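Local coordinates for ABC transporter substrate-binding protein-branched chain amino acid transport (Streptococcus pneumoniae, PDB 4GNR) that binds isoleucine and probably delivers branched-chain amino acids to an ABC transporter as its extracellular substrate-binding protein, at residues A[6-20]-A[44-58]. Sequence-based numbering, arbitrary orientation. Where two conformers were deposited one is given.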
ATOM      1  N   LYS A   6      23.746  17.827  16.835  1.00 25.25           N
ATOM      2  CA  LYS A   6      23.390  17.693  15.390  1.00 24.40           C
ATOM      3  C   LYS A   6      22.139  16.827  15.195  1.00 22.46           C
ATOM      4  O   LYS A   6      21.539  16.341  16.155  1.00 21.48           O
ATOM      5  CB  LYS A   6      24.580  17.153  14.590  1.00 25.35           C
ATOM      6  CG  LYS A   6      25.059  15.757  14.955  1.00 27.31           C
ATOM      7  CD  LYS A   6      26.322  15.419  14.127  1.00 29.88           C
ATOM      8  CE  LYS A   6      26.793  13.982  14.281  1.00 30.50           C
ATOM      9  NZ  LYS A   6      25.782  13.007  13.737  1.00 30.37           N
ATOM     10  N   THR A   7      21.753  16.651  13.941  1.00 20.90           N
ATOM     11  CA  THR A   7      20.580  15.874  13.617  1.00 19.35           C
ATOM     12  C   THR A   7      20.818  14.852  12.561  1.00 17.49           C
ATOM     13  O   THR A   7      21.854  14.825  11.902  1.00 19.43           O
ATOM     14  CB  THR A   7      19.483  16.788  12.972  1.00 19.34           C
ATOM     15  OG1 THR A   7      19.942  17.275  11.699  1.00 21.90           O
ATOM     16  CG2 THR A   7      19.121  17.954  13.873  1.00 20.74           C
ATOM     17  N   ILE A   8      19.848  13.952  12.468  0.50 15.23           N
ATOM     18  CA  ILE A   8      19.822  12.893  11.456  0.50 13.76           C
ATOM     19  C   ILE A   8      18.741  13.366  10.459  0.50 11.72           C
ATOM     20  O   ILE A   8      17.581  13.586  10.840  0.50 11.27           O
ATOM     21  CB  ILE A   8      19.455  11.506  12.038  0.50 13.83           C
ATOM     22  CG1 ILE A   8      20.512  11.057  13.054  0.50 15.05           C
ATOM     23  CG2 ILE A   8      19.321  10.455  10.911  0.50 14.70           C
ATOM     24  CD1 ILE A   8      20.220   9.748  13.722  0.50 17.49           C
ATOM     25  N   LYS A   9      19.122  13.549   9.194  0.50  9.81           N
ATOM     26  CA  LYS A   9      18.171  14.011   8.158  0.50  9.22           C
ATOM     27  C   LYS A   9      17.532  12.827   7.438  0.50  8.47           C
ATOM     28  O   LYS A   9      18.217  11.936   6.943  0.50  9.07           O
ATOM     29  CB  LYS A   9      18.789  14.995   7.121  0.50 10.22           C
ATOM     30  CG  LYS A   9      19.343  16.276   7.733  0.50 11.65           C
ATOM     31  CD  LYS A   9      19.890  17.333   6.753  0.50 14.06           C
ATOM     32  CE  LYS A   9      18.857  18.065   5.925  0.50 12.39           C
ATOM     33  NZ  LYS A   9      19.544  19.096   5.079  0.50 11.62           N
ATOM     34  N   ILE A  10      16.195  12.833   7.407  0.50  8.03           N
ATOM     35  CA  ILE A  10      15.402  11.784   6.748  0.50  7.56           C
ATOM     36  C   ILE A  10      14.425  12.423   5.757  0.50  7.00           C
ATOM     37  O   ILE A  10      13.649  13.322   6.143  0.50  7.47           O
ATOM     38  CB  ILE A  10      14.593  10.937   7.773  0.50  7.81           C
ATOM     39  CG1 ILE A  10      15.548  10.270   8.770  0.50  9.52           C
ATOM     40  CG2 ILE A  10      13.715   9.891   7.032  0.50  7.92           C
ATOM     41  CD1 ILE A  10      16.575   9.389   8.122  0.50 13.53           C
ATOM     42  N   GLY A  11      14.454  11.979   4.490  1.00  6.91           N
ATOM     43  CA  GLY A  11      13.517  12.528   3.528  1.00  6.58           C
ATOM     44  C   GLY A  11      12.251  11.690   3.437  1.00  5.95           C
ATOM     45  O   GLY A  11      12.303  10.471   3.617  1.00  6.71           O
ATOM     46  N   PHE A  12      11.140  12.369   3.190  1.00  5.79           N
ATOM     47  CA  PHE A  12       9.897  11.721   2.814  1.00  5.46           C
ATOM     48  C   PHE A  12       9.673  12.070   1.321  1.00  5.57           C
ATOM     49  O   PHE A  12       9.831  13.243   0.923  1.00  6.55           O
ATOM     50  CB  PHE A  12       8.651  12.171   3.567  1.00  6.17           C
ATOM     51  CG  PHE A  12       8.626  11.947   5.065  1.00  6.65           C
ATOM     52  CD1 PHE A  12       9.513  11.120   5.723  1.00  6.71           C
ATOM     53  CD2 PHE A  12       7.593  12.528   5.795  1.00  7.60           C
ATOM     54  CE1 PHE A  12       9.408  10.925   7.094  1.00  7.66           C
ATOM     55  CE2 PHE A  12       7.463  12.318   7.149  1.00  8.33           C
ATOM     56  CZ  PHE A  12       8.383  11.525   7.810  1.00  8.14           C
ATOM     57  N   ASN A  13       9.266  11.078   0.538  1.00  5.22           N
ATOM     58  CA  ASN A  13       8.944  11.269  -0.895  1.00  5.41           C
ATOM     59  C   ASN A  13       7.568  10.617  -1.080  1.00  5.25           C
ATOM     60  O   ASN A  13       7.492   9.418  -1.344  1.00  5.85           O
ATOM     61  CB  ASN A  13      10.003  10.609  -1.756  1.00  5.62           C
ATOM     62  CG  ASN A  13       9.773  10.793  -3.239  1.00  6.01           C
ATOM     63  OD1 ASN A  13       8.719  11.266  -3.663  1.00  6.62           O
ATOM     64  ND2 ASN A  13      10.765  10.410  -4.049  1.00  7.12           N
ATOM     65  N   PHE A  14       6.508  11.395  -0.862  1.00  5.30           N
ATOM     66  CA  PHE A  14       5.167  10.837  -0.838  1.00  4.93           C
ATOM     67  C   PHE A  14       4.219  11.504  -1.817  1.00  5.28           C
ATOM     68  O   PHE A  14       4.316  12.699  -2.117  1.00  5.76           O
ATOM     69  CB  PHE A  14       4.537  10.916   0.578  1.00  5.39           C
ATOM     70  CG  PHE A  14       5.179  10.024   1.618  1.00  5.43           C
ATOM     71  CD1 PHE A  14       5.332   8.650   1.407  1.00  5.97           C
ATOM     72  CD2 PHE A  14       5.492  10.535   2.885  1.00  5.51           C
ATOM     73  CE1 PHE A  14       5.852   7.830   2.423  1.00  6.34           C
ATOM     74  CE2 PHE A  14       5.991   9.721   3.874  1.00  5.98           C
ATOM     75  CZ  PHE A  14       6.177   8.367   3.650  1.00  6.18           C
ATOM     76  N   GLU A  15       3.230  10.715  -2.227  1.00  5.66           N
ATOM     77  CA  GLU A  15       2.126  11.125  -3.112  1.00  5.71           C
ATOM     78  C   GLU A  15       1.120  11.902  -2.225  1.00  6.15           C
ATOM     79  O   GLU A  15       0.116  11.356  -1.764  1.00  7.52           O
ATOM     80  CB  GLU A  15       1.460   9.906  -3.708  1.00  6.24           C
ATOM     81  CG  GLU A  15       2.334   8.990  -4.625  1.00  6.21           C
ATOM     82  CD  GLU A  15       3.230   7.944  -3.961  1.00  5.85           C
ATOM     83  OE1 GLU A  15       3.690   8.141  -2.819  1.00  6.66           O
ATOM     84  OE2 GLU A  15       3.509   6.934  -4.642  1.00  6.57           O
ATOM     85  N   GLU A  16       1.428  13.166  -1.964  1.00  6.28           N
ATOM     86  CA  GLU A  16       0.639  14.009  -1.056  1.00  7.09           C
ATOM     87  C   GLU A  16      -0.473  14.777  -1.767  1.00  7.71           C
ATOM     88  O   GLU A  16      -1.384  15.288  -1.124  1.00 10.99           O
ATOM     89  CB  GLU A  16       1.551  14.913  -0.209  1.00  7.08           C
ATOM     90  CG  GLU A  16       2.442  14.086   0.709  1.00  7.25           C
ATOM     91  CD  GLU A  16       3.592  14.831   1.355  1.00  7.12           C
ATOM     92  OE1 GLU A  16       3.811  16.032   1.103  1.00  9.41           O
ATOM     93  OE2 GLU A  16       4.327  14.127   2.128  1.00  7.41           O
ATOM     94  N   SER A  17      -0.361  14.889  -3.086  1.00  7.56           N
ATOM     95  CA  SER A  17      -1.373  15.508  -3.946  1.00  7.58           C
ATOM     96  C   SER A  17      -1.438  14.646  -5.211  1.00  7.44           C
ATOM     97  O   SER A  17      -0.571  13.808  -5.444  1.00  7.96           O
ATOM     98  CB  SER A  17      -1.052  16.952  -4.283  1.00  8.84           C
ATOM     99  OG  SER A  17       0.129  17.054  -5.044  1.00  9.25           O
ATOM    100  N   GLY A  18      -2.470  14.863  -6.010  1.00  8.41           N
ATOM    101  CA  GLY A  18      -2.631  14.106  -7.241  1.00  8.88           C
ATOM    102  C   GLY A  18      -3.526  12.880  -7.061  1.00  8.16           C
ATOM    103  O   GLY A  18      -4.147  12.677  -6.037  1.00  9.05           O
ATOM    104  N   SER A  19      -3.512  12.024  -8.065  0.90  8.37           N
ATOM    105  CA  SER A  19      -4.414  10.877  -8.166  0.90  8.97           C
ATOM    106  C   SER A  19      -4.222   9.780  -7.164  0.90  7.97           C
ATOM    107  O   SER A  19      -5.109   8.949  -7.024  0.90  9.73           O
ATOM    108  CB  SER A  19      -4.329  10.266  -9.568  0.90 10.50           C
ATOM    109  OG  SER A  19      -3.039   9.725  -9.795  0.90 13.12           O
ATOM    110  N   LEU A  20      -3.084   9.803  -6.473  1.00  7.19           N
ATOM    111  CA  LEU A  20      -2.717   8.769  -5.475  1.00  6.74           C
ATOM    112  C   LEU A  20      -2.563   9.371  -4.086  1.00  6.64           C
ATOM    113  O   LEU A  20      -2.047   8.727  -3.168  1.00  7.04           O
ATOM    114  CB  LEU A  20      -1.410   8.084  -5.916  1.00  6.86           C
ATOM    115  CG  LEU A  20      -1.523   7.411  -7.296  1.00  7.74           C
ATOM    116  CD1 LEU A  20      -0.145   7.079  -7.864  1.00  8.76           C
ATOM    117  CD2 LEU A  20      -2.425   6.170  -7.278  1.00  8.66           C
ATOM    118  N   ILE A  44      17.662   9.631  17.941  0.50 13.95           N
ATOM    119  CA  ILE A  44      18.446   8.417  17.731  0.50 14.62           C
ATOM    120  C   ILE A  44      19.868   8.822  18.041  0.50 14.31           C
ATOM    121  O   ILE A  44      20.380   9.828  17.569  0.50 13.79           O
ATOM    122  CB  ILE A  44      18.260   7.816  16.364  0.50 14.46           C
ATOM    123  CG1 ILE A  44      16.822   7.289  16.227  0.50 14.15           C
ATOM    124  CG2 ILE A  44      19.223   6.654  16.162  0.50 14.00           C
ATOM    125  CD1 ILE A  44      16.449   6.106  17.147  0.50 14.64           C
ATOM    126  N   ASP A  45      20.471   8.026  18.894  1.00 14.89           N
ATOM    127  CA  ASP A  45      21.844   8.272  19.386  1.00 14.87           C
ATOM    128  C   ASP A  45      21.889   9.718  19.931  1.00 15.06           C
ATOM    129  O   ASP A  45      22.888  10.441  19.802  1.00 16.22           O
ATOM    130  CB  ASP A  45      22.931   8.072  18.322  1.00 15.07           C
ATOM    131  CG  ASP A  45      23.146   6.631  17.958  1.00 16.30           C
ATOM    132  OD1 ASP A  45      22.911   5.740  18.812  1.00 21.47           O
ATOM    133  OD2 ASP A  45      23.622   6.397  16.832  1.00 16.77           O
ATOM    134  N   GLY A  46      20.788  10.133  20.555  1.00 15.28           N
ATOM    135  CA  GLY A  46      20.657  11.482  21.126  1.00 15.57           C
ATOM    136  C   GLY A  46      20.482  12.616  20.122  1.00 14.96           C
ATOM    137  O   GLY A  46      20.453  13.794  20.500  1.00 17.21           O
ATOM    138  N   LYS A  47      20.324  12.265  18.846  1.00 13.94           N
ATOM    139  CA  LYS A  47      20.161  13.237  17.775  1.00 14.03           C
ATOM    140  C   LYS A  47      18.722  13.307  17.299  1.00 12.48           C
ATOM    141  O   LYS A  47      18.088  12.291  17.029  1.00 13.66           O
ATOM    142  CB  LYS A  47      21.015  12.819  16.575  1.00 14.98           C
ATOM    143  CG  LYS A  47      22.471  12.611  16.925  1.00 18.17           C
ATOM    144  CD  LYS A  47      23.184  11.894  15.797  1.00 20.82           C
ATOM    145  CE  LYS A  47      24.587  11.486  16.177  1.00 23.64           C
ATOM    146  NZ  LYS A  47      25.172  10.656  15.093  1.00 25.56           N
ATOM    147  N   GLN A  48      18.185  14.506  17.205  1.00 12.00           N
ATOM    148  CA  GLN A  48      16.822  14.648  16.661  1.00 11.92           C
ATOM    149  C   GLN A  48      16.797  14.321  15.160  1.00 11.59           C
ATOM    150  O   GLN A  48      17.762  14.555  14.434  1.00 13.20           O
ATOM    151  CB  GLN A  48      16.309  16.089  16.806  1.00 13.20           C
ATOM    152  CG  GLN A  48      16.133  16.519  18.254  1.00 13.26           C
ATOM    153  CD  GLN A  48      14.919  15.882  18.886  1.00 12.87           C
ATOM    154  OE1 GLN A  48      13.791  16.228  18.542  1.00 13.61           O
ATOM    155  NE2 GLN A  48      15.130  14.968  19.812  1.00 14.36           N
ATOM    156  N   ILE A  49      15.674  13.757  14.738  1.00 11.01           N
ATOM    157  CA  ILE A  49      15.426  13.469  13.327  1.00 10.72           C
ATOM    158  C   ILE A  49      14.871  14.753  12.701  1.00 10.85           C
ATOM    159  O   ILE A  49      13.921  15.349  13.210  1.00 11.80           O
ATOM    160  CB  ILE A  49      14.362  12.369  13.133  1.00 10.89           C
ATOM    161  CG1 ILE A  49      14.878  11.040  13.692  1.00 12.14           C
ATOM    162  CG2 ILE A  49      13.976  12.228  11.650  1.00 12.16           C
ATOM    163  CD1 ILE A  49      13.791   9.993  13.795  1.00 13.67           C
ATOM    164  N   GLU A  50      15.495  15.176  11.615  1.00 11.00           N
ATOM    165  CA  GLU A  50      15.080  16.345  10.835  1.00 11.12           C
ATOM    166  C   GLU A  50      14.457  15.789   9.555  1.00  9.92           C
ATOM    167  O   GLU A  50      15.127  15.132   8.778  1.00 12.19           O
ATOM    168  CB  GLU A  50      16.292  17.216  10.516  1.00 12.74           C
ATOM    169  CG  GLU A  50      16.063  18.435   9.669  1.00 16.20           C
ATOM    170  CD  GLU A  50      17.344  19.256   9.485  1.00 20.06           C
ATOM    171  OE1 GLU A  50      18.355  18.977  10.165  1.00 23.31           O
ATOM    172  OE2 GLU A  50      17.338  20.188   8.666  1.00 23.68           O
ATOM    173  N   VAL A  51      13.187  16.074   9.339  1.00  9.22           N
ATOM    174  CA  VAL A  51      12.479  15.591   8.175  1.00  9.44           C
ATOM    175  C   VAL A  51      12.451  16.624   7.062  1.00  8.52           C
ATOM    176  O   VAL A  51      12.190  17.795   7.312  1.00  9.59           O
ATOM    177  CB  VAL A  51      10.978  15.259   8.539  1.00 10.35           C
ATOM    178  CG1 VAL A  51      10.156  14.905   7.288  1.00 11.30           C
ATOM    179  CG2 VAL A  51      10.919  14.126   9.518  1.00 12.30           C
ATOM    180  N   VAL A  52      12.735  16.168   5.843  1.00  8.00           N
ATOM    181  CA  VAL A  52      12.577  16.989   4.614  1.00  7.90           C
ATOM    182  C   VAL A  52      11.431  16.249   3.879  1.00  7.10           C
ATOM    183  O   VAL A  52      11.638  15.189   3.282  1.00  7.76           O
ATOM    184  CB  VAL A  52      13.817  17.115   3.770  1.00  8.88           C
ATOM    185  CG1 VAL A  52      13.525  18.017   2.586  1.00 10.05           C
ATOM    186  CG2 VAL A  52      14.954  17.660   4.617  1.00 12.38           C
ATOM    187  N   ASP A  53      10.231  16.814   3.974  1.00  7.60           N
ATOM    188  CA  ASP A  53       8.995  16.177   3.484  1.00  7.74           C
ATOM    189  C   ASP A  53       8.607  16.728   2.140  1.00  7.60           C
ATOM    190  O   ASP A  53       8.159  17.858   2.061  1.00  9.10           O
ATOM    191  CB  ASP A  53       7.896  16.407   4.536  1.00  9.00           C
ATOM    192  CG  ASP A  53       6.561  15.776   4.200  1.00  8.06           C
ATOM    193  OD1 ASP A  53       6.452  15.158   3.122  1.00  8.33           O
ATOM    194  OD2 ASP A  53       5.638  15.929   5.031  1.00  9.90           O
ATOM    195  N   LYS A  54       8.753  15.932   1.088  1.00  6.98           N
ATOM    196  CA  LYS A  54       8.454  16.339  -0.261  1.00  7.75           C
ATOM    197  C   LYS A  54       7.266  15.589  -0.855  1.00  6.78           C
ATOM    198  O   LYS A  54       7.095  14.382  -0.652  1.00  7.64           O
ATOM    199  CB  LYS A  54       9.686  16.108  -1.128  1.00  9.40           C
ATOM    200  CG  LYS A  54      10.857  17.006  -0.765  1.00 11.91           C
ATOM    201  CD  LYS A  54      10.610  18.433  -1.219  1.00 15.86           C
ATOM    202  CE  LYS A  54      11.780  19.351  -0.960  1.00 18.77           C
ATOM    203  NZ  LYS A  54      11.523  20.700  -1.514  1.00 23.15           N
ATOM    204  N   ASP A  55       6.480  16.333  -1.622  1.00  6.88           N
ATOM    205  CA  ASP A  55       5.312  15.831  -2.341  1.00  6.94           C
ATOM    206  C   ASP A  55       5.727  15.520  -3.801  1.00  6.91           C
ATOM    207  O   ASP A  55       6.188  16.402  -4.513  1.00  9.60           O
ATOM    208  CB  ASP A  55       4.213  16.916  -2.344  1.00  7.26           C
ATOM    209  CG  ASP A  55       2.951  16.550  -3.110  1.00  7.24           C
ATOM    210  OD1 ASP A  55       2.757  15.369  -3.458  1.00  6.70           O
ATOM    211  OD2 ASP A  55       2.141  17.489  -3.339  1.00  9.13           O
ATOM    212  N   ASN A  56       5.553  14.273  -4.216  1.00  6.40           N
ATOM    213  CA  ASN A  56       5.840  13.874  -5.590  1.00  6.58           C
ATOM    214  C   ASN A  56       4.646  14.033  -6.546  1.00  6.50           C
ATOM    215  O   ASN A  56       4.756  13.682  -7.729  1.00  7.05           O
ATOM    216  CB  ASN A  56       6.433  12.474  -5.667  1.00  6.69           C
ATOM    217  CG  ASN A  56       5.484  11.419  -5.151  1.00  6.16           C
ATOM    218  OD1 ASN A  56       4.289  11.439  -5.462  1.00  6.82           O
ATOM    219  ND2 ASN A  56       6.011  10.464  -4.372  1.00  6.48           N
ATOM    220  N   LYS A  57       3.520  14.539  -6.042  1.00  6.74           N
ATOM    221  CA  LYS A  57       2.342  14.905  -6.863  1.00  7.45           C
ATOM    222  C   LYS A  57       1.729  13.704  -7.573  1.00  7.29           C
ATOM    223  O   LYS A  57       0.968  13.867  -8.514  1.00  8.20           O
ATOM    224  CB  LYS A  57       2.726  16.008  -7.886  1.00  8.53           C
ATOM    225  CG  LYS A  57       3.349  17.240  -7.249  1.00 10.05           C
ATOM    226  CD  LYS A  57       3.739  18.261  -8.336  1.00 13.05           C
ATOM    227  CE  LYS A  57       4.350  19.538  -7.772  1.00 17.01           C
ATOM    228  NZ  LYS A  57       4.637  20.525  -8.847  1.00 20.37           N
ATOM    229  N   SER A  58       2.028  12.487  -7.092  1.00  6.98           N
ATOM    230  CA  SER A  58       1.552  11.255  -7.707  1.00  7.37           C
ATOM    231  C   SER A  58       2.130  11.034  -9.117  1.00  7.99           C
ATOM    232  O   SER A  58       1.576  10.233  -9.878  1.00  9.46           O
ATOM    233  CB  SER A  58       0.016  11.161  -7.759  1.00  7.55           C
ATOM    234  OG  SER A  58      -0.554  11.268  -6.466  1.00  7.32           O
TER
HETATM  235  O   HOH W   1      19.565  17.024  17.741  1.00 20.87           O
HETATM  236  O   HOH W   2       5.385  18.098   2.056  1.00 11.48           O
HETATM  237  O   HOH W   3      -0.832  10.435 -11.308  1.00 17.45           O
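Val-51 lays its CG1 methyl over the centre of the Phe-12 ring, 3.7 Å from the centroid and 9° off the ring normal, a CH-pi contact on the face that helix 21-40 covers. Asp-53 meets the same ring obliquely, CG 3.8 Å from Phe-12 CD2, because chi1 of -178° swings the carboxylate back to strand 7-14. Its OD1 lies 2.6 Å from Glu-16 OE2, OD2 takes a hydrogen bond from Gln-28, and a magnesium ion sits about 4 Å from the side chain. On the opposite face, beside Lys-9, Thr-7 OG1 donates to Glu-50 OE1 at 2.8 Å. Helix 21-40 joins the two parallel strands in a beta-alpha-beta unit whose strand 48-55 edges the five-stranded sheet of one periplasmic-binding-protein lobe. Eight backbone hydrogen bonds, from Ile-8 to Asn-56, tie them. At the C-terminal end of strand 48-55, Asp-55 OD1 accepts Glu-16 N and Lys-57 N from opposite faces of its carboxylate, the latter closing an Asx turn; OD2 offers its syn lone pair to Ser-17 OG at 2.7 Å. Ser-58 OG donates to Ser-17 O (2.7 Å) and accepts from N-cap Leu-20 N (2.9 Å), whose side chain touches Thr-84 and Tyr-205 of the isoleucine pocket.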